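Local structure of HTH-type transcriptional regulator GadX (Escherichia coli, 3MKL) at residues M8-R11 with V12-I16; E23-L26 with A27-A30. The protein activates about fifteen acid-resistance genes, among them gadA, gadB and gadC, as a homodimeric DNA-binding regulator, and can repress gadW under some conditions. One frame throughout, in Å; residues are numbered along the deposited sequence.

Contact 1 of 2, residues M8-R11 with V12-I16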
loop_
_atom_site.group_PDB
_atom_site.type_symbol
_atom_site.label_atom_id
_atom_site.label_comp_id
_atom_site.label_asym_id
_atom_site.label_seq_id
_atom_site.Cartn_x
_atom_site.Cartn_y
_atom_site.Cartn_z
HETATM N N MSE A 8 -1.439 16.157 3.400
HETATM C CA MSE A 8 -2.581 15.301 3.073
HETATM C C MSE A 8 -2.182 13.855 2.789
HETATM O O MSE A 8 -2.849 12.934 3.239
HETATM C CB MSE A 8 -3.410 15.874 1.926
HETATM C CG MSE A 8 -4.745 15.166 1.739
HETATM SE SE MSE A 8 -5.971 15.397 3.248
HETATM C CE MSE A 8 -5.979 17.354 3.292
ATOM N N ARG A 9 -1.086 13.667 2.066
ATOM C CA ARG A 9 -0.565 12.328 1.805
ATOM C C ARG A 9 -0.202 11.559 3.095
ATOM O O ARG A 9 -0.475 10.356 3.188
ATOM C CB ARG A 9 0.595 12.350 0.795
ATOM C CG ARG A 9 1.875 13.144 1.176
ATOM C CD ARG A 9 2.825 13.288 -0.070
ATOM N NE ARG A 9 3.109 11.981 -0.681
ATOM C CZ ARG A 9 3.485 11.745 -1.947
ATOM N NH1 ARG A 9 3.687 10.485 -2.323
ATOM N NH2 ARG A 9 3.666 12.728 -2.836
ATOM N N THR A 10 0.391 12.259 4.068
ATOM C CA THR A 10 0.695 11.690 5.398
ATOM C C THR A 10 -0.557 11.214 6.138
ATOM O O THR A 10 -0.564 10.117 6.686
ATOM C CB THR A 10 1.471 12.690 6.284
ATOM O OG1 THR A 10 2.712 12.997 5.644
ATOM C CG2 THR A 10 1.767 12.114 7.670
ATOM N N ARG A 11 -1.609 12.038 6.134
ATOM C CA ARG A 11 -2.873 11.695 6.814
ATOM C C ARG A 11 -3.578 10.488 6.206
ATOM O O ARG A 11 -4.162 9.691 6.933
ATOM C CB ARG A 11 -3.825 12.891 6.854
ATOM C CG ARG A 11 -3.377 13.953 7.822
ATOM C CD ARG A 11 -4.101 15.237 7.566
ATOM N NE ARG A 11 -5.486 15.153 8.014
ATOM C CZ ARG A 11 -6.450 15.979 7.616
ATOM N NH1 ARG A 11 -6.176 16.954 6.759
ATOM N NH2 ARG A 11 -7.688 15.827 8.077
ATOM N N VAL A 12 -3.520 10.385 4.878
ATOM C CA VAL A 12 -4.031 9.258 4.102
ATOM C C VAL A 12 -3.212 7.981 4.379
ATOM O O VAL A 12 -3.777 6.940 4.658
ATOM C CB VAL A 12 -4.041 9.593 2.574
ATOM C CG1 VAL A 12 -4.250 8.339 1.727
ATOM C CG2 VAL A 12 -5.100 10.615 2.244
ATOM N N CYS A 13 -1.885 8.052 4.322
ATOM C CA CYS A 13 -1.048 6.906 4.718
ATOM C C CYS A 13 -1.341 6.458 6.150
ATOM O O CYS A 13 -1.313 5.268 6.438
ATOM C CB CYS A 13 0.440 7.212 4.534
ATOM S SG CYS A 13 0.893 7.356 2.781
ATOM N N THR A 14 -1.660 7.399 7.043
ATOM C CA THR A 14 -2.034 7.021 8.418
ATOM C C THR A 14 -3.363 6.237 8.470
ATOM O O THR A 14 -3.504 5.291 9.240
ATOM C CB THR A 14 -2.084 8.233 9.387
ATOM O OG1 THR A 14 -0.839 8.950 9.328
ATOM C CG2 THR A 14 -2.332 7.744 10.855
ATOM N N VAL A 15 -4.331 6.647 7.655
ATOM C CA VAL A 15 -5.579 5.921 7.556
ATOM C C VAL A 15 -5.305 4.510 7.028
ATOM O O VAL A 15 -5.692 3.527 7.640
ATOM C CB VAL A 15 -6.544 6.658 6.606
ATOM C CG1 VAL A 15 -7.804 5.828 6.355
ATOM C CG2 VAL A 15 -6.843 8.043 7.151
ATOM N N ILE A 16 -4.608 4.434 5.893
ATOM C CA ILE A 16 -4.302 3.169 5.224
ATOM C C ILE A 16 -3.515 2.197 6.116
ATOM O O ILE A 16 -3.854 1.024 6.187
ATOM C CB ILE A 16 -3.519 3.395 3.911
ATOM C CG1 ILE A 16 -4.337 4.259 2.936
ATOM C CG2 ILE A 16 -3.122 2.039 3.303
ATOM C CD1 ILE A 16 -3.607 4.607 1.629
#
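Met8 and Val12 meet one helical turn apart: the amide of Val12 donates to the carbonyl of selenomethionine Met8, with N and O 3.1 Å apart. Three more bonds of the same i to i+4 kind follow. Cys13 N reaches Arg9 O at 2.9 Å in a nearly straight line (171° at the hydrogen), while the bonds from Thr14 N to Thr10 O and from Val15 N to Arg11 O are more bent.

Side chains of the second turn lean back on these same carbonyls. In both valines one methyl, CG2, lies beside the backbone N and faces the preceding turn, so that Val12 CG2 comes to 3.4 Å from Met8 O and Val15 CG2 to 3.2 Å from Arg11 O. Cys13 turns its sulfur the same way, with SG beside its own N (chi1 -68°) and 3.3 Å from Arg9 O. Thr14 OG1, likewise folded back along the helix, stands 2.9 Å from Thr10 O, whereas the Thr10 hydroxyl pairs with Asn7.

Further out, Glu47 accepts hydrogen bonds from the amides of Met8 and, weakly, Arg9, joining this first turn to the region just after helix 37-46. Met8 lies on Leu40, Lys43 and Leu44 of that helix. Val12 touches Leu40 and Leu54, and Cys13 packs on Cys58 of helix 51-67. Thr10 and Thr14 form an exposed, polar strip. These features are those of an amphipathic alpha-helix, here the first helix of the AraC/XylS-type DNA-binding domain, laid against its N-terminal helix-turn-helix half.

Contact 2 of 2, residues E23-L26 with A27-A30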
loop_
_atom_site.group_PDB
_atom_site.type_symbol
_atom_site.label_atom_id
_atom_site.label_comp_id
_atom_site.label_asym_id
_atom_site.label_seq_id
_atom_site.Cartn_x
_atom_site.Cartn_y
_atom_site.Cartn_z
ATOM N N GLU A 23 -9.913 -3.023 1.585
ATOM C CA GLU A 23 -10.322 -2.527 0.293
ATOM C C GLU A 23 -10.451 -0.986 0.251
ATOM O O GLU A 23 -11.552 -0.432 0.201
ATOM C CB GLU A 23 -11.648 -3.203 -0.064
ATOM C CG GLU A 23 -11.827 -3.423 -1.535
ATOM C CD GLU A 23 -10.508 -3.757 -2.189
ATOM O OE1 GLU A 23 -10.111 -4.946 -2.141
ATOM O OE2 GLU A 23 -9.875 -2.804 -2.726
ATOM N N TRP A 24 -9.326 -0.277 0.254
ATOM C CA TRP A 24 -9.416 1.184 0.334
ATOM C C TRP A 24 -9.830 1.787 -1.004
ATOM O O TRP A 24 -9.317 1.406 -2.052
ATOM C CB TRP A 24 -8.104 1.776 0.818
ATOM C CG TRP A 24 -7.847 1.535 2.274
ATOM C CD1 TRP A 24 -6.853 0.758 2.820
ATOM C CD2 TRP A 24 -8.579 2.091 3.385
ATOM N NE1 TRP A 24 -6.931 0.788 4.206
ATOM C CE2 TRP A 24 -7.975 1.598 4.575
ATOM C CE3 TRP A 24 -9.694 2.945 3.488
ATOM C CZ2 TRP A 24 -8.443 1.938 5.853
ATOM C CZ3 TRP A 24 -10.159 3.292 4.757
ATOM C CH2 TRP A 24 -9.531 2.783 5.929
ATOM N N THR A 25 -10.792 2.696 -0.966
ATOM C CA THR A 25 -11.160 3.465 -2.141
ATOM C C THR A 25 -11.047 4.930 -1.734
ATOM O O THR A 25 -10.837 5.231 -0.552
ATOM C CB THR A 25 -12.605 3.208 -2.570
ATOM O OG1 THR A 25 -13.486 3.770 -1.590
ATOM C CG2 THR A 25 -12.916 1.671 -2.738
ATOM N N LEU A 26 -11.215 5.832 -2.703
ATOM C CA LEU A 26 -11.104 7.276 -2.459
ATOM C C LEU A 26 -12.152 7.727 -1.438
ATOM O O LEU A 26 -11.821 8.403 -0.467
ATOM C CB LEU A 26 -11.277 8.057 -3.759
ATOM C CG LEU A 26 -11.354 9.579 -3.674
ATOM C CD1 LEU A 26 -9.941 10.192 -3.334
ATOM C CD2 LEU A 26 -11.986 10.185 -4.979
ATOM N N ALA A 27 -13.403 7.343 -1.683
ATOM C CA ALA A 27 -14.526 7.631 -0.803
ATOM C C ALA A 27 -14.353 7.116 0.633
ATOM O O ALA A 27 -14.762 7.782 1.576
ATOM C CB ALA A 27 -15.816 7.089 -1.408
ATOM N N ARG A 28 -13.765 5.944 0.817
ATOM C CA ARG A 28 -13.678 5.376 2.179
ATOM C C ARG A 28 -12.605 6.043 3.012
ATOM O O ARG A 28 -12.805 6.293 4.202
ATOM C CB ARG A 28 -13.474 3.870 2.149
ATOM C CG ARG A 28 -14.663 3.134 1.577
ATOM C CD ARG A 28 -14.265 1.785 1.069
ATOM N NE ARG A 28 -15.443 0.936 0.941
ATOM C CZ ARG A 28 -15.470 -0.239 0.316
ATOM N NH1 ARG A 28 -14.380 -0.722 -0.270
ATOM N NH2 ARG A 28 -16.590 -0.942 0.286
ATOM N N ILE A 29 -11.468 6.332 2.382
ATOM C CA ILE A 29 -10.431 7.169 2.998
ATOM C C ILE A 29 -11.032 8.542 3.322
ATOM O O ILE A 29 -10.912 9.021 4.432
ATOM C CB ILE A 29 -9.189 7.327 2.092
ATOM C CG1 ILE A 29 -8.433 6.004 1.923
ATOM C CG2 ILE A 29 -8.205 8.347 2.691
ATOM C CD1 ILE A 29 -7.518 6.026 0.645
ATOM N N ALA A 30 -11.711 9.158 2.355
ATOM C CA ALA A 30 -12.306 10.488 2.531
ATOM C C ALA A 30 -13.311 10.525 3.669
ATOM O O ALA A 30 -13.359 11.498 4.419
ATOM C CB ALA A 30 -12.972 10.960 1.246
#
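An N-cap at Thr25 opens helix 26-32, with which the first predicted helix-turn-helix motif of the AraC/XylS-type domain begins. Thr25 OG1 accepts from Arg28 N at 3.3 Å, supplying an acceptor to an amide of the first turn. The hydroxyl can do this because it sits between the backbone N and the carbonyl carbon (chi1 69°). Thr25 O starts the regular pattern with an almost straight bond from Ile29 N (176°), to which Arg28 N adds a weak one; Ala30 N then donates to Leu26 O at 2.9 Å.

Arg28 runs back along the loop, extended from CG to NE, and its aliphatic part passes over the capping hydroxyl, with CD 3.4 Å from Thr25 OG1. At the far end NH1 donates to the backbone carbonyl of Glu23, the N and O 2.9 Å apart, with the donor in the plane of that carbonyl. Arg28 thus binds the loop twice, through its amide at Thr25 and its guanidinium at Glu23. The Glu23 carboxylate stays out of contact with the guanidinium, OE2 lying 5.5 Å from Arg28 NH1, so any attraction between the opposite charges is probably weak.

On the buried side, Trp24 brings CE3 of its six-membered ring to 3.7 Å from Ile29 CG1, the two side chains crossing at about a right angle. Its NE1 is satisfied by Asn19 O. Trp24 also packs against helix 8-17 and Leu55 of helix 51-67, whereas Leu26 and Ile29 both reach Leu40 of helix 37-46 and Tyr51 of helix 51-67.

In the fold
From the N terminus, contact 1 comes first, wholly within helix 8-17; contact 2 follows after the intervening loop, at the start of helix 26-32. They stand in series, neither nesting nor crossing, and because in each the two segments are consecutive in the chain, neither closes a long loop. Their centres are nevertheless only about 11 Å apart: helix 8-17 touches both the loop residue Trp24, whose CH2 lies 3.5 Å from Val15 CG1, and helix 26-32, where Val12 CG2 lies 3.9 Å from Ile29 CG2. Residues of both contacts also meet Leu40 of helix 37-46 and Leu55 of helix 51-67, so together they tie the first four helices into the N-terminal part of the domain.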